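Local coordinates for protein aminoglycoside phosphotransferase (Alicyclobacillus acidocaldarius subsp. acidocaldarius, PDB 4PDY) that probably transfers a phosphate group from a nucleotide to a small-molecule acceptor, its own substrate being undefined, at residues Val71-His76 / Glu136-Phe141; Asp179-Leu184 / Ser320-Leu325; Ile298-Tyr303 / Lys334-Leu339. One frame throughout, in Å; residues are numbered along the deposited sequence.

Contact 1 (Val71-His76 / Glu136-Phe141); sequences VQCLRH and EATRSF
Phe141, His76 and Cys73 bury most of the 310 Å² shared by helix 64-79 and the turn that follows helix 121-137. Phe141 and His76 both carry CG anti to the backbone N, and they reach past each other in opposite directions, so that each lays its CB over the other's ring. His76 CB lies 4.2 Å from the Phe141 ring centroid, and Phe141 CB lies equally far from the His76 centroid but closer to the ring normal, 17° off it: two reciprocal CH-pi contacts. The ring planes meet at 31°, an oblique pairing in which Phe141 CD1 sits over the His76 face, toward its rim, 3.6 Å from His76 CG. Further out on the phenyl ring, Phe141 CE2 lies 3.4 Å from Cys73 CA, oblique to the ring, so the ring also touches the helix backbone. The thiol, anti to its own backbone N, brings Cys73 SG to 3.6 Å from the Thr138 methyl CG2 while standing obliquely to the Phe141 ring.

The polar link is indirect. A water in the imidazole plane lies 2.7 Å from His76 NE2, donates to Arg139 O at 2.7 Å and weakly to Ala137 O, thereby bridging His76 to a carbonyl of the turn and, weakly, to that of the residue before it. The type II turn Thr138-Phe141, closed by Phe141 N to Thr138 O, presents the phenyl ring to the helix. Thr138 OG1 bonds back to Phe134 O and to Trp221 N, tying the turn to the helix before it and to strand 221-222. Helix 64-79 probably corresponds to the alpha-C helix of the kinase-like fold, and the contact would then lie where that helix rests on the C-lobe.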
loop_
_atom_site.group_PDB
_atom_site.type_symbol
_atom_site.label_atom_id
_atom_site.label_comp_id
_atom_site.label_asym_id
_atom_site.label_seq_id
_atom_site.Cartn_x
_atom_site.Cartn_y
_atom_site.Cartn_z
ATOM N N VAL A 71 -14.761 -2.166 -10.909
ATOM C CA VAL A 71 -15.580 -3.385 -10.919
ATOM C C VAL A 71 -15.235 -4.278 -12.108
ATOM O O VAL A 71 -15.021 -5.476 -11.958
ATOM C CB VAL A 71 -17.092 -3.060 -10.960
ATOM C CG1 VAL A 71 -17.918 -4.303 -11.296
ATOM C CG2 VAL A 71 -17.552 -2.469 -9.631
ATOM N N GLN A 72 -15.136 -3.681 -13.294
ATOM C CA GLN A 72 -14.776 -4.465 -14.489
ATOM C C GLN A 72 -13.416 -5.140 -14.390
ATOM O O GLN A 72 -13.245 -6.258 -14.867
ATOM C CB GLN A 72 -14.846 -3.639 -15.777
ATOM C CG GLN A 72 -16.246 -3.255 -16.207
ATOM C CD GLN A 72 -17.142 -4.448 -16.466
ATOM O OE1 GLN A 72 -16.836 -5.313 -17.290
ATOM N NE2 GLN A 72 -18.255 -4.499 -15.759
ATOM N N CYS A 73 -12.456 -4.448 -13.783
ATOM C CA CYS A 73 -11.152 -5.020 -13.527
ATOM C C CYS A 73 -11.253 -6.267 -12.672
ATOM O O CYS A 73 -10.662 -7.298 -12.990
ATOM C CB CYS A 73 -10.250 -3.989 -12.871
ATOM S SG CYS A 73 -8.634 -4.680 -12.561
ATOM N N LEU A 74 -11.989 -6.162 -11.568
ATOM C CA LEU A 74 -12.157 -7.320 -10.704
ATOM C C LEU A 74 -12.918 -8.439 -11.379
ATOM O O LEU A 74 -12.579 -9.615 -11.185
ATOM C CB LEU A 74 -12.769 -6.888 -9.380
ATOM C CG LEU A 74 -11.724 -6.187 -8.491
ATOM C CD1 LEU A 74 -12.390 -5.378 -7.396
ATOM C CD2 LEU A 74 -10.712 -7.190 -7.941
ATOM N N ARG A 75 -13.934 -8.131 -12.173
ATOM C CA ARG A 75 -14.627 -9.212 -12.859
ATOM C C ARG A 75 -13.722 -9.859 -13.904
ATOM O O ARG A 75 -13.786 -11.073 -14.116
ATOM C CB ARG A 75 -15.935 -8.729 -13.455
ATOM C CG ARG A 75 -17.016 -8.632 -12.391
ATOM C CD ARG A 75 -18.369 -8.266 -12.953
ATOM N NE ARG A 75 -19.300 -7.818 -11.916
ATOM C CZ ARG A 75 -20.402 -7.132 -12.182
ATOM N NH1 ARG A 75 -20.690 -6.816 -13.430
ATOM N NH2 ARG A 75 -21.201 -6.741 -11.209
ATOM N N HIS A 76 -12.867 -9.064 -14.554
ATOM C CA HIS A 76 -11.884 -9.659 -15.460
ATOM C C HIS A 76 -10.944 -10.610 -14.710
ATOM O O HIS A 76 -10.723 -11.765 -15.113
ATOM C CB HIS A 76 -11.080 -8.570 -16.160
ATOM C CG HIS A 76 -9.942 -9.126 -16.939
ATOM N ND1 HIS A 76 -10.051 -9.474 -18.263
ATOM C CD2 HIS A 76 -8.699 -9.496 -16.552
ATOM C CE1 HIS A 76 -8.908 -9.996 -18.676
ATOM N NE2 HIS A 76 -8.083 -10.037 -17.649
ATOM N N GLU A 136 -1.241 -10.869 -11.784
ATOM C CA GLU A 136 -1.253 -11.846 -12.870
ATOM C C GLU A 136 -2.605 -11.873 -13.576
ATOM O O GLU A 136 -2.695 -11.908 -14.804
ATOM C CB GLU A 136 -0.893 -13.227 -12.325
ATOM C CG GLU A 136 -0.890 -14.354 -13.347
ATOM C CD GLU A 136 0.300 -14.322 -14.302
ATOM O OE1 GLU A 136 1.221 -13.495 -14.124
ATOM O OE2 GLU A 136 0.319 -15.152 -15.232
ATOM N N ALA A 137 -3.685 -11.904 -12.776
ATOM C CA ALA A 137 -5.042 -12.001 -13.314
ATOM C C ALA A 137 -5.497 -10.775 -14.096
ATOM O O ALA A 137 -6.523 -10.830 -14.755
ATOM C CB ALA A 137 -6.044 -12.288 -12.196
ATOM N N THR A 138 -4.759 -9.674 -13.971
ATOM C CA THR A 138 -5.109 -8.428 -14.646
ATOM C C THR A 138 -4.129 -8.031 -15.753
ATOM O O THR A 138 -4.203 -6.928 -16.290
ATOM C CB THR A 138 -5.252 -7.269 -13.646
ATOM O OG1 THR A 138 -4.052 -7.126 -12.882
ATOM C CG2 THR A 138 -6.433 -7.516 -12.702
ATOM N N ARG A 139 -3.219 -8.938 -16.089
ATOM C CA ARG A 139 -2.270 -8.689 -17.178
ATOM C C ARG A 139 -3.048 -8.313 -18.428
ATOM O O ARG A 139 -4.079 -8.895 -18.744
ATOM C CB ARG A 139 -1.479 -9.977 -17.424
ATOM C CG ARG A 139 -0.342 -9.886 -18.414
ATOM C CD ARG A 139 0.530 -11.140 -18.358
ATOM N NE ARG A 139 1.508 -11.095 -17.263
ATOM C CZ ARG A 139 2.786 -10.713 -17.381
ATOM N NH1 ARG A 139 3.278 -10.331 -18.551
ATOM N NH2 ARG A 139 3.580 -10.700 -16.319
ATOM N N SER A 140 -2.546 -7.315 -19.144
ATOM C CA SER A 140 -3.145 -6.898 -20.400
ATOM C C SER A 140 -4.524 -6.235 -20.276
ATOM O O SER A 140 -5.101 -5.880 -21.305
ATOM C CB SER A 140 -3.233 -8.066 -21.404
ATOM O OG SER A 140 -1.945 -8.572 -21.729
ATOM N N PHE A 141 -5.046 -6.039 -19.055
ATOM C CA PHE A 141 -6.385 -5.466 -18.890
ATOM C C PHE A 141 -6.284 -3.954 -18.785
ATOM O O PHE A 141 -5.683 -3.438 -17.842
ATOM C CB PHE A 141 -7.092 -5.991 -17.631
ATOM C CG PHE A 141 -8.483 -5.416 -17.456
ATOM C CD1 PHE A 141 -9.521 -5.846 -18.259
ATOM C CD2 PHE A 141 -8.718 -4.362 -16.589
ATOM C CE1 PHE A 141 -10.782 -5.282 -18.152
ATOM C CE2 PHE A 141 -9.969 -3.781 -16.480
ATOM C CZ PHE A 141 -11.014 -4.257 -17.256
HETATM O O HOH W 1 -5.538 -11.040 -17.908
#

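Contact 2 (Asp179-Leu184 / Ser320-Leu325); sequences DAFDQL and SQLDAL
Phe181 and Leu325 cross at about a right angle: the isobutyl group of Leu325 comes over one face of the phenyl ring, with Leu325 CD2 3.9 Å from the Phe181 centroid and 16° off the ring normal, a CH-pi contact. The ring's edge is turned to the backbone of helix 319-347, where Gln321 O, in the ring plane, lies 3.6 Å from Phe181 CE2. Leu184 meets Leu325 tip to tip, Leu184 CD2 to Leu325 CG at 3.8 Å. Leu322, with CG anti to the backbone N, sends CD1 to Phe181 CA at 3.8 Å and turns CD2 to Ala180 CB. The axes of the short segments 180-184 and 320-325 approach to 10.0 Å and run in the same general direction, inclined at 29°.

Apart from the Gln321 carbonyl at the ring edge, polar groups are bonded at the flank of this interface. Asp179 and Asp182 make a capping box: Asp182 N donates to Asp179 OD1 at 2.9 Å, and Asp179 N to Asp182 OD2. Arg312 pairs with Asp179 OD2 and also bonds Gln321 OE1, joining both helices from helix 303-315, whose Ile308 also touches Phe181. Cohesion between the two segments thus rests on apolar and CH-pi contacts, with charge at the flank.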
loop_
_atom_site.group_PDB
_atom_site.type_symbol
_atom_site.label_atom_id
_atom_site.label_comp_id
_atom_site.label_asym_id
_atom_site.label_seq_id
_atom_site.Cartn_x
_atom_site.Cartn_y
_atom_site.Cartn_z
ATOM N N ASP A 179 16.558 20.919 18.540
ATOM C CA ASP A 179 15.840 20.025 19.432
ATOM C C ASP A 179 16.326 18.602 19.214
ATOM O O ASP A 179 17.266 18.340 18.421
ATOM C CB ASP A 179 14.324 20.212 19.290
ATOM C CG ASP A 179 13.756 19.776 17.939
ATOM O OD1 ASP A 179 14.335 18.890 17.264
ATOM O OD2 ASP A 179 12.666 20.301 17.567
ATOM N N ALA A 180 15.761 17.663 19.951
ATOM C CA ALA A 180 16.240 16.287 19.900
ATOM C C ALA A 180 16.091 15.699 18.504
ATOM O O ALA A 180 16.967 14.975 18.037
ATOM C CB ALA A 180 15.496 15.436 20.916
ATOM N N PHE A 181 14.985 15.997 17.841
ATOM C CA PHE A 181 14.762 15.543 16.463
ATOM C C PHE A 181 15.843 16.087 15.514
ATOM O O PHE A 181 16.452 15.331 14.757
ATOM C CB PHE A 181 13.378 15.962 15.957
ATOM C CG PHE A 181 13.024 15.384 14.615
ATOM C CD1 PHE A 181 13.543 15.957 13.469
ATOM C CD2 PHE A 181 12.211 14.275 14.476
ATOM C CE1 PHE A 181 13.247 15.445 12.223
ATOM C CE2 PHE A 181 11.914 13.758 13.232
ATOM C CZ PHE A 181 12.452 14.339 12.085
ATOM N N ASP A 182 16.076 17.389 15.562
ATOM C CA ASP A 182 17.064 18.043 14.706
ATOM C C ASP A 182 18.396 17.364 14.878
ATOM O O ASP A 182 19.065 17.041 13.894
ATOM C CB ASP A 182 17.211 19.505 15.109
ATOM C CG ASP A 182 15.936 20.332 14.924
ATOM O OD1 ASP A 182 15.141 20.066 13.990
ATOM O OD2 ASP A 182 15.756 21.276 15.743
ATOM N N GLN A 183 18.819 17.191 16.123
ATOM C CA GLN A 183 20.135 16.611 16.384
ATOM C C GLN A 183 20.213 15.168 15.893
ATOM O O GLN A 183 21.206 14.738 15.312
ATOM C CB GLN A 183 20.477 16.676 17.873
ATOM C CG GLN A 183 20.608 18.095 18.392
ATOM C CD GLN A 183 20.900 18.127 19.867
ATOM O OE1 GLN A 183 21.929 17.623 20.302
ATOM N NE2 GLN A 183 19.998 18.705 20.649
ATOM N N LEU A 184 19.181 14.375 16.143
ATOM C CA LEU A 184 19.166 12.995 15.698
ATOM C C LEU A 184 19.217 12.913 14.158
ATOM O O LEU A 184 19.969 12.127 13.607
ATOM C CB LEU A 184 17.944 12.271 16.264
ATOM C CG LEU A 184 17.740 10.835 15.791
ATOM C CD1 LEU A 184 18.921 9.938 16.139
ATOM C CD2 LEU A 184 16.466 10.275 16.396
ATOM N N SER A 320 5.279 12.477 17.805
ATOM C CA SER A 320 5.305 11.178 17.132
ATOM C C SER A 320 6.426 11.063 16.106
ATOM O O SER A 320 6.897 9.960 15.844
ATOM C CB SER A 320 3.972 10.865 16.466
ATOM O OG SER A 320 3.669 11.771 15.424
ATOM N N GLN A 321 6.833 12.198 15.538
ATOM C CA GLN A 321 7.918 12.209 14.561
ATOM C C GLN A 321 9.226 11.803 15.216
ATOM O O GLN A 321 10.030 11.083 14.625
ATOM C CB GLN A 321 8.044 13.607 13.952
ATOM C CG GLN A 321 6.864 13.995 13.095
ATOM C CD GLN A 321 6.645 15.490 13.020
ATOM O OE1 GLN A 321 7.412 16.270 13.586
ATOM N NE2 GLN A 321 5.574 15.900 12.347
ATOM N N LEU A 322 9.475 12.289 16.418
ATOM C CA LEU A 322 10.691 11.911 17.141
ATOM C C LEU A 322 10.659 10.432 17.491
ATOM O O LEU A 322 11.654 9.716 17.292
ATOM C CB LEU A 322 10.936 12.773 18.378
ATOM C CG LEU A 322 12.177 12.379 19.180
ATOM C CD1 LEU A 322 13.472 12.501 18.363
ATOM C CD2 LEU A 322 12.259 13.207 20.442
ATOM N N ASP A 323 9.501 9.948 17.961
ATOM C CA ASP A 323 9.342 8.503 18.229
ATOM C C ASP A 323 9.733 7.713 16.969
ATOM O O ASP A 323 10.492 6.746 17.042
ATOM C CB ASP A 323 7.893 8.105 18.621
ATOM C CG ASP A 323 7.401 8.764 19.894
ATOM O OD1 ASP A 323 8.231 9.198 20.711
ATOM O OD2 ASP A 323 6.157 8.825 20.084
ATOM N N ALA A 324 9.190 8.119 15.821
ATOM C CA ALA A 324 9.447 7.384 14.576
ATOM C C ALA A 324 10.917 7.421 14.141
ATOM O O ALA A 324 11.468 6.403 13.748
ATOM C CB ALA A 324 8.564 7.912 13.468
ATOM N N LEU A 325 11.547 8.591 14.258
ATOM C CA LEU A 325 12.947 8.708 13.858
ATOM C C LEU A 325 13.861 7.938 14.826
ATOM O O LEU A 325 14.847 7.314 14.412
ATOM C CB LEU A 325 13.356 10.168 13.764
ATOM C CG LEU A 325 14.702 10.382 13.072
ATOM C CD1 LEU A 325 14.617 10.015 11.607
ATOM C CD2 LEU A 325 15.121 11.826 13.224
#

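Contact 3 (Ile298-Tyr303 / Lys334-Leu339); sequences ILRFPY and KRQAFL. With SCN (thiocyanate ion), chain C.
Two guanidinium groups, both touched by Leu339, organise the meeting of helix 319-347 with the end of helix 289-300. One face of the Arg300 guanidinium receives Leu339 CB, 3.5 Å from Arg300 NH1 and offset toward the rim; one face of the Arg335 guanidinium takes Leu339 CD1 over its centre. At the Arg300 edge, Arg300 NH2 donates to Gln336 OE1 at 3.3 Å, the donor standing 34° above the amide carbonyl plane, and a water in the guanidinium plane links Arg300 NH1 to Gln336 O and OE1. Bends at chi2 and chi3 fold Arg300 back to this position.

Arg335 is extended from CG to NE and turns at chi4 (-79°). Arg335 NH2 donates weakly to Arg300 O at 2.9 Å, in plane, and to Leu299 O at 3.1 Å, thus reaching two backbone carbonyls at the end of helix 289-300, while Arg335 NE makes a weak bond of 3.2 Å to the N of thiocyanate, probably from the crystallisation liquor. The sulfur of that ion lies 3.3 Å from Tyr303 N, where helix 303-315 starts. Asp195 of helix 189-203 pairs with both arginines and accepts from Gln336 NE2, probably offsetting two positive charges held close together. Beside the inverse gamma turn centred on Pro302, this makes a buried arginine-carboxylate network within what is probably the helical C-lobe of the kinase-like fold.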
loop_
_atom_site.group_PDB
_atom_site.type_symbol
_atom_site.label_atom_id
_atom_site.label_comp_id
_atom_site.label_asym_id
_atom_site.label_seq_id
_atom_site.Cartn_x
_atom_site.Cartn_y
_atom_site.Cartn_z
ATOM N N ILE A 298 13.799 0.727 -4.486
ATOM C CA ILE A 298 12.772 1.336 -3.670
ATOM C C ILE A 298 13.115 1.177 -2.178
ATOM O O ILE A 298 13.083 2.150 -1.431
ATOM C CB ILE A 298 11.388 0.732 -3.988
ATOM C CG1 ILE A 298 10.943 1.094 -5.399
ATOM C CG2 ILE A 298 10.329 1.227 -3.003
ATOM C CD1 ILE A 298 9.916 0.157 -5.975
ATOM N N LEU A 299 13.406 -0.051 -1.740
ATOM C CA LEU A 299 13.727 -0.280 -0.333
ATOM C C LEU A 299 14.961 0.428 0.190
ATOM O O LEU A 299 15.011 0.823 1.354
ATOM C CB LEU A 299 13.936 -1.740 -0.046
ATOM C CG LEU A 299 12.748 -2.639 -0.155
ATOM C CD1 LEU A 299 13.161 -4.057 0.188
ATOM C CD2 LEU A 299 11.663 -2.144 0.790
ATOM N N ARG A 300 15.960 0.611 -0.677
ATOM C CA ARG A 300 17.185 1.246 -0.244
ATOM C C ARG A 300 16.963 2.715 0.098
ATOM O O ARG A 300 17.662 3.270 0.944
ATOM C CB ARG A 300 18.239 1.123 -1.361
ATOM C CG ARG A 300 19.554 1.872 -1.159
ATOM C CD ARG A 300 20.318 1.486 0.083
ATOM N NE ARG A 300 20.901 0.162 -0.023
ATOM C CZ ARG A 300 21.635 -0.417 0.927
ATOM N NH1 ARG A 300 22.146 -1.619 0.701
ATOM N NH2 ARG A 300 21.880 0.210 2.081
ATOM N N PHE A 301 16.014 3.357 -0.573
ATOM C CA PHE A 301 15.781 4.782 -0.312
ATOM C C PHE A 301 15.321 4.970 1.140
ATOM O O PHE A 301 14.470 4.193 1.595
ATOM C CB PHE A 301 14.699 5.361 -1.204
ATOM C CG PHE A 301 14.683 6.846 -1.182
ATOM C CD1 PHE A 301 15.489 7.585 -2.058
ATOM C CD2 PHE A 301 13.910 7.516 -0.243
ATOM C CE1 PHE A 301 15.492 8.958 -2.004
ATOM C CE2 PHE A 301 13.917 8.894 -0.184
ATOM C CZ PHE A 301 14.707 9.621 -1.064
ATOM N N PRO A 302 15.843 5.977 1.854
ATOM C CA PRO A 302 15.428 6.240 3.243
ATOM C C PRO A 302 14.070 6.966 3.318
ATOM O O PRO A 302 13.970 8.141 3.671
ATOM C CB PRO A 302 16.584 7.073 3.798
ATOM C CG PRO A 302 17.060 7.856 2.615
ATOM C CD PRO A 302 16.890 6.935 1.420
ATOM N N TYR A 303 13.045 6.230 2.935
ATOM C CA TYR A 303 11.705 6.759 2.809
ATOM C C TYR A 303 11.138 7.271 4.131
ATOM O O TYR A 303 10.555 8.333 4.180
ATOM C CB TYR A 303 10.781 5.651 2.283
ATOM C CG TYR A 303 9.327 6.020 2.264
ATOM C CD1 TYR A 303 8.795 6.857 1.283
ATOM C CD2 TYR A 303 8.475 5.524 3.245
ATOM C CE1 TYR A 303 7.452 7.194 1.287
ATOM C CE2 TYR A 303 7.132 5.843 3.246
ATOM C CZ TYR A 303 6.617 6.663 2.273
ATOM O OH TYR A 303 5.270 6.957 2.350
ATOM N N LYS A 334 20.317 -3.093 11.603
ATOM C CA LYS A 334 19.593 -4.279 11.134
ATOM C C LYS A 334 19.066 -4.105 9.709
ATOM O O LYS A 334 19.113 -5.031 8.901
ATOM C CB LYS A 334 18.436 -4.643 12.081
ATOM C CG LYS A 334 18.876 -5.376 13.324
ATOM C CD LYS A 334 19.358 -6.787 13.024
ATOM C CE LYS A 334 18.204 -7.739 12.789
ATOM N NZ LYS A 334 18.695 -9.138 12.716
ATOM N N ARG A 335 18.580 -2.907 9.407
ATOM C CA ARG A 335 18.119 -2.581 8.055
ATOM C C ARG A 335 19.277 -2.672 7.043
ATOM O O ARG A 335 19.137 -3.273 5.971
ATOM C CB ARG A 335 17.483 -1.186 8.044
ATOM C CG ARG A 335 17.106 -0.676 6.664
ATOM C CD ARG A 335 16.401 0.670 6.739
ATOM N NE ARG A 335 16.105 1.226 5.430
ATOM C CZ ARG A 335 17.004 1.849 4.651
ATOM N NH1 ARG A 335 18.253 2.018 5.067
ATOM N NH2 ARG A 335 16.635 2.314 3.466
ATOM N N GLN A 336 20.417 -2.075 7.397
ATOM C CA GLN A 336 21.622 -2.154 6.558
ATOM C C GLN A 336 22.017 -3.606 6.316
ATOM O O GLN A 336 22.302 -3.995 5.189
ATOM C CB GLN A 336 22.794 -1.415 7.215
ATOM C CG GLN A 336 22.665 0.098 7.207
ATOM C CD GLN A 336 22.600 0.676 5.810
ATOM O OE1 GLN A 336 23.438 0.365 4.961
ATOM N NE2 GLN A 336 21.634 1.533 5.571
ATOM N N ALA A 337 22.013 -4.414 7.376
ATOM C CA ALA A 337 22.391 -5.831 7.271
ATOM C C ALA A 337 21.457 -6.609 6.345
ATOM O O ALA A 337 21.869 -7.457 5.564
ATOM C CB ALA A 337 22.410 -6.479 8.646
ATOM N N PHE A 338 20.173 -6.332 6.462
ATOM C CA PHE A 338 19.205 -6.992 5.617
ATOM C C PHE A 338 19.398 -6.630 4.154
ATOM O O PHE A 338 19.394 -7.501 3.282
ATOM C CB PHE A 338 17.751 -6.707 6.001
ATOM C CG PHE A 338 16.808 -7.235 4.976
ATOM C CD1 PHE A 338 16.526 -8.594 4.909
ATOM C CD2 PHE A 338 16.330 -6.411 3.974
ATOM C CE1 PHE A 338 15.748 -9.091 3.870
ATOM C CE2 PHE A 338 15.535 -6.903 2.957
ATOM C CZ PHE A 338 15.234 -8.245 2.914
ATOM N N LEU A 339 19.544 -5.334 3.892
ATOM C CA LEU A 339 19.707 -4.883 2.517
ATOM C C LEU A 339 21.001 -5.405 1.919
ATOM O O LEU A 339 21.032 -5.710 0.744
ATOM C CB LEU A 339 19.603 -3.370 2.400
ATOM C CG LEU A 339 18.233 -2.791 2.789
ATOM C CD1 LEU A 339 18.335 -1.279 2.906
ATOM C CD2 LEU A 339 17.161 -3.195 1.789
HETATM S S SCN C . 12.832 3.718 5.043
HETATM C C SCN C . 12.896 2.297 4.962
HETATM N N SCN C . 12.943 1.208 4.899
HETATM O O HOH W 2 23.342 -2.270 3.286
#

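Contact 1 lies on the opposite side of the chain's centre from the other two, its own centre about 43 Å from that of contact 2 and 32 Å from that of contact 3. It closes before either of them opens along the chain. Contacts 2 and 3 alternate their segments, in the order 179-184, 298-303, 320-325, 334-339, and both use helix 319-347; their centres are about 19 Å apart and their nearest atoms about 8 Å, without touching. That long helix serves helix 180-187 near its start and the end of helix 289-300 further on, so contacts 2 and 3 tie the helical part together along one helix, while contact 1 probably joins the sheet-bearing part to it.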